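Local coordinates for protein 2-oxo-1,2-dihydroquinoline 8-monooxygenase, oxygenase component (Pseudomonas putida, PDB 1Z02) that acts as the Rieske-type oxygenase component that probably hydroxylates 2-oxo-1,2-dihydroquinoline at carbon 8, using a [2Fe-2S] cluster and a mononuclear iron, at residues P163-A166 with H167-F171; N306-E309 with E310-Q314. One frame throughout, in Å; residues are numbered along the deposited sequence.

Contact 1: P163-A166 with H167-F171; sequences PPLA and HDLPF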
loop_
_atom_site.group_PDB
_atom_site.type_symbol
_atom_site.label_atom_id
_atom_site.label_comp_id
_atom_site.label_asym_id
_atom_site.label_seq_id
_atom_site.Cartn_x
_atom_site.Cartn_y
_atom_site.Cartn_z
ATOM N N PRO A 163 6.018 10.439 -36.774
ATOM C CA PRO A 163 7.196 9.960 -37.502
ATOM C C PRO A 163 7.176 8.465 -37.807
ATOM O O PRO A 163 6.400 7.713 -37.221
ATOM C CB PRO A 163 8.333 10.333 -36.564
ATOM C CG PRO A 163 7.731 10.013 -35.226
ATOM C CD PRO A 163 6.330 10.614 -35.340
ATOM N N PRO A 164 8.032 8.016 -38.736
ATOM C CA PRO A 164 8.088 6.590 -39.088
ATOM C C PRO A 164 8.555 5.811 -37.860
ATOM O O PRO A 164 9.283 6.348 -37.022
ATOM C CB PRO A 164 9.131 6.538 -40.205
ATOM C CG PRO A 164 9.090 7.915 -40.791
ATOM C CD PRO A 164 8.921 8.813 -39.598
ATOM N N LEU A 165 8.136 4.554 -37.757
ATOM C CA LEU A 165 8.536 3.710 -36.641
ATOM C C LEU A 165 10.067 3.576 -36.605
ATOM O O LEU A 165 10.679 3.538 -35.535
ATOM C CB LEU A 165 7.883 2.330 -36.784
ATOM C CG LEU A 165 8.400 1.181 -35.914
ATOM C CD1 LEU A 165 8.077 1.448 -34.447
ATOM C CD2 LEU A 165 7.774 -0.121 -36.397
ATOM N N ALA A 166 10.677 3.511 -37.784
ATOM C CA ALA A 166 12.122 3.375 -37.895
ATOM C C ALA A 166 12.869 4.426 -37.071
ATOM O O ALA A 166 13.933 4.149 -36.516
ATOM C CB ALA A 166 12.534 3.462 -39.370
ATOM N N HIS A 167 12.309 5.631 -36.981
ATOM C CA HIS A 167 12.956 6.702 -36.223
ATOM C C HIS A 167 13.112 6.404 -34.734
ATOM O O HIS A 167 13.951 7.011 -34.062
ATOM C CB HIS A 167 12.207 8.024 -36.411
ATOM C CG HIS A 167 12.445 8.670 -37.741
ATOM N ND1 HIS A 167 12.098 9.979 -38.004
ATOM C CD2 HIS A 167 12.984 8.188 -38.886
ATOM C CE1 HIS A 167 12.413 10.275 -39.252
ATOM N NE2 HIS A 167 12.952 9.205 -39.810
ATOM N N ASP A 168 12.309 5.478 -34.220
ATOM C CA ASP A 168 12.391 5.099 -32.809
ATOM C C ASP A 168 12.844 3.647 -32.648
ATOM O O ASP A 168 12.526 2.988 -31.650
ATOM C CB ASP A 168 11.036 5.299 -32.118
ATOM C CG ASP A 168 10.734 6.759 -31.829
ATOM O OD1 ASP A 168 9.633 7.056 -31.313
ATOM O OD2 ASP A 168 11.599 7.617 -32.114
ATOM N N LEU A 169 13.577 3.153 -33.643
ATOM C CA LEU A 169 14.095 1.789 -33.629
ATOM C C LEU A 169 15.607 1.881 -33.799
ATOM O O LEU A 169 16.106 2.832 -34.401
ATOM C CB LEU A 169 13.464 0.988 -34.769
ATOM C CG LEU A 169 12.596 -0.219 -34.386
ATOM C CD1 LEU A 169 11.790 0.046 -33.181
ATOM C CD2 LEU A 169 11.745 -0.633 -35.532
ATOM N N PRO A 170 16.361 0.905 -33.268
ATOM C CA PRO A 170 17.827 0.937 -33.392
ATOM C C PRO A 170 18.340 1.114 -34.825
ATOM O O PRO A 170 17.596 0.900 -35.788
ATOM C CB PRO A 170 18.254 -0.402 -32.794
ATOM C CG PRO A 170 17.197 -0.639 -31.744
ATOM C CD PRO A 170 15.921 -0.251 -32.467
ATOM N N PHE A 171 19.610 1.505 -34.945
ATOM C CA PHE A 171 20.256 1.709 -36.245
ATOM C C PHE A 171 20.221 0.405 -37.031
ATOM O O PHE A 171 20.426 -0.661 -36.460
ATOM C CB PHE A 171 21.715 2.148 -36.063
ATOM C CG PHE A 171 21.889 3.309 -35.126
ATOM C CD1 PHE A 171 22.332 3.106 -33.821
ATOM C CD2 PHE A 171 21.588 4.606 -35.539
ATOM C CE1 PHE A 171 22.471 4.174 -32.938
ATOM C CE2 PHE A 171 21.723 5.683 -34.661
ATOM C CZ PHE A 171 22.165 5.464 -33.359
HETATM O O HOH W 1 15.778 2.466 -37.383
#
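A short 3-10 turn in the loop between strands 147-152 and 196-206 brings Pro164 against His167 and Leu165 against Leu169. Three successive i to i+3 backbone hydrogen bonds identify it: His167 N to Pro164 O, Asp168 N to Leu165 O at 2.9 Å (N-H...O angle 155°), and Leu169 N to Ala166 O at 3.1 Å. The same spacing puts Pro164 CD over the centre of one face of the His167 imidazole, 3.8 Å from the ring centroid and only 12° off the normal, a CH-pi contact. With CG beside its own backbone N (chi1 -75°), His167 turns its ring back over the start of the turn, where Pro163 CB approaches ND1 obliquely. Leu165 starts out away from the second half of the turn, but with CG anti to the backbone N its end comes back to Leu169, CG lying 3.8 Å from Leu169 CD2; both side chains also touch Phe149 of strand 147-152. The buried carboxylate of Asp168 is satisfied beyond the turn: OD1 accepts from Trp44 N and forms a salt bridge with Arg406, so the loop is tied to strand 43-49. A water 2.6 Å from Ala166 O and 2.9 Å from Pro170 O is placed to donate to either, with more acceptors around it than protons.

Contact 2: N306-E309 with E310-Q314; sequences NWPE and EHVVQ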
loop_
_atom_site.group_PDB
_atom_site.type_symbol
_atom_site.label_atom_id
_atom_site.label_comp_id
_atom_site.label_asym_id
_atom_site.label_seq_id
_atom_site.Cartn_x
_atom_site.Cartn_y
_atom_site.Cartn_z
ATOM N N ASN A 306 25.312 -9.289 -32.721
ATOM C CA ASN A 306 26.029 -10.551 -32.589
ATOM C C ASN A 306 25.821 -11.258 -31.250
ATOM O O ASN A 306 26.763 -11.799 -30.658
ATOM C CB ASN A 306 27.521 -10.323 -32.831
ATOM C CG ASN A 306 28.178 -11.503 -33.501
ATOM O OD1 ASN A 306 27.716 -11.973 -34.546
ATOM N ND2 ASN A 306 29.263 -11.990 -32.915
ATOM N N TRP A 307 24.576 -11.261 -30.784
ATOM C CA TRP A 307 24.228 -11.908 -29.523
ATOM C C TRP A 307 22.875 -12.612 -29.649
ATOM O O TRP A 307 21.914 -12.045 -30.178
ATOM C CB TRP A 307 24.188 -10.870 -28.400
ATOM C CG TRP A 307 23.957 -11.440 -27.037
ATOM C CD1 TRP A 307 22.752 -11.713 -26.454
ATOM C CD2 TRP A 307 24.957 -11.826 -26.087
ATOM N NE1 TRP A 307 22.938 -12.242 -25.202
ATOM C CE2 TRP A 307 24.284 -12.324 -24.949
ATOM C CE3 TRP A 307 26.359 -11.802 -26.087
ATOM C CZ2 TRP A 307 24.963 -12.793 -23.820
ATOM C CZ3 TRP A 307 27.038 -12.270 -24.960
ATOM C CH2 TRP A 307 26.336 -12.758 -23.843
ATOM N N PRO A 308 22.782 -13.862 -29.166
ATOM C CA PRO A 308 23.862 -14.630 -28.526
ATOM C C PRO A 308 24.826 -15.311 -29.504
ATOM O O PRO A 308 25.867 -15.837 -29.104
ATOM C CB PRO A 308 23.100 -15.632 -27.664
ATOM C CG PRO A 308 21.872 -15.870 -28.446
ATOM C CD PRO A 308 21.479 -14.510 -28.949
ATOM N N GLU A 309 24.463 -15.301 -30.781
ATOM C CA GLU A 309 25.286 -15.892 -31.832
ATOM C C GLU A 309 25.201 -15.066 -33.116
ATOM O O GLU A 309 24.340 -14.190 -33.252
ATOM C CB GLU A 309 24.834 -17.326 -32.114
ATOM C CG GLU A 309 25.135 -18.300 -30.988
ATOM C CD GLU A 309 24.510 -19.665 -31.210
ATOM O OE1 GLU A 309 24.879 -20.610 -30.480
ATOM O OE2 GLU A 309 23.645 -19.794 -32.103
ATOM N N GLU A 310 26.088 -15.359 -34.062
ATOM C CA GLU A 310 26.115 -14.629 -35.322
ATOM C C GLU A 310 24.771 -14.678 -36.025
ATOM O O GLU A 310 24.065 -15.687 -35.968
ATOM C CB GLU A 310 27.202 -15.191 -36.238
ATOM C CG GLU A 310 28.546 -15.349 -35.575
ATOM C CD GLU A 310 29.623 -15.745 -36.557
ATOM O OE1 GLU A 310 30.754 -16.018 -36.110
ATOM O OE2 GLU A 310 29.345 -15.782 -37.774
ATOM N N HIS A 311 24.428 -13.582 -36.695
ATOM C CA HIS A 311 23.161 -13.465 -37.417
ATOM C C HIS A 311 21.952 -13.340 -36.497
ATOM O O HIS A 311 20.815 -13.239 -36.958
ATOM C CB HIS A 311 22.961 -14.647 -38.368
ATOM C CG HIS A 311 24.034 -14.772 -39.402
ATOM N ND1 HIS A 311 25.137 -15.579 -39.236
ATOM C CD2 HIS A 311 24.188 -14.166 -40.605
ATOM C CE1 HIS A 311 25.925 -15.466 -40.292
ATOM N NE2 HIS A 311 25.371 -14.616 -41.135
ATOM N N VAL A 312 22.204 -13.356 -35.193
ATOM C CA VAL A 312 21.143 -13.206 -34.200
ATOM C C VAL A 312 21.443 -11.914 -33.455
ATOM O O VAL A 312 22.606 -11.604 -33.210
ATOM C CB VAL A 312 21.137 -14.369 -33.180
ATOM C CG1 VAL A 312 20.030 -14.162 -32.164
ATOM C CG2 VAL A 312 20.951 -15.697 -33.897
ATOM N N VAL A 313 20.402 -11.165 -33.099
ATOM C CA VAL A 313 20.569 -9.899 -32.378
ATOM C C VAL A 313 19.527 -9.770 -31.265
ATOM O O VAL A 313 18.396 -10.249 -31.406
ATOM C CB VAL A 313 20.438 -8.688 -33.338
ATOM C CG1 VAL A 313 19.077 -8.697 -34.010
ATOM C CG2 VAL A 313 20.627 -7.389 -32.573
ATOM N N GLN A 314 19.914 -9.143 -30.152
ATOM C CA GLN A 314 18.995 -8.954 -29.036
ATOM C C GLN A 314 18.586 -7.498 -28.874
ATOM O O GLN A 314 19.431 -6.600 -28.857
ATOM C CB GLN A 314 19.605 -9.447 -27.719
ATOM C CG GLN A 314 18.613 -9.384 -26.544
ATOM C CD GLN A 314 19.096 -10.134 -25.308
ATOM O OE1 GLN A 314 19.694 -11.202 -25.416
ATOM N NE2 GLN A 314 18.820 -9.586 -24.129
HETATM O O HOH W 2 23.347 -10.014 -35.127
HETATM O O HOH W 3 25.861 -10.846 -36.419
HETATM O O HOH W 4 31.693 -13.265 -34.184
HETATM O O HOH W 5 20.700 -12.671 -23.325
#
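Val312 N donates to Glu309 O at 3.0 Å, with an N-H...O angle of 143° and the donor tilted 31° from the carbonyl plane. A weak bond, Trp307 N to Val312 O, links the residue two before the turn to its last residue, and a water accepting from Asn306 N donates to the same Val312 O at 2.6 Å. Asn306 and Glu310 run side by side. Asn306 OD1 lies 3.2 Å from Glu310 CA and takes a water that in turn accepts from His311 N, while Asn306 ND2 donates to His291 O. In the buried pair Trp307 and Gln314, Gln314 OE1 approaches the indole edge, 3.3 Å from Trp307 CD1, and the amide is turned 65° to the ring; a water in the ring plane accepts from Trp307 NE1 and donates to Gln314 OE1 at 2.7 Å. Gln314 NE2 is held by Glu316 and Asn362. Pro308, preceded by a cis peptide, sets CD 3.5 Å from Val312 CG1, a branch placed there by lying anti to the backbone N. The arrangement is a type II beta turn, Glu309 to Val312, in the connection between antiparallel strands 301-305 and 313-320, with the side chain of Trp307 about 9 Å from the bound iron(III) ion.

How the contacts relate
Both contacts are local turns within the ring-hydroxylase part of the chain, yet they do not touch: their nearest atoms are about 7 Å apart and their centres 20 Å. Contact 1 is partly buried and contact 2 mostly buried, although the latter is farther from the chain centre (19 against 13 Å) and its turn carries the exposed Glu310 and His311. Strand 313-320 relates them: Trp317 and Tyr315 touch Leu169 and Pro170 of contact 1, while contact 2 includes residues at about the start of that strand. Repeated backbone bonds and a proline-histidine CH-pi contact make up much of contact 1, away from the iron and cluster sites; contact 2 relies more on water bridges, near the iron ligands His225 and Asp365.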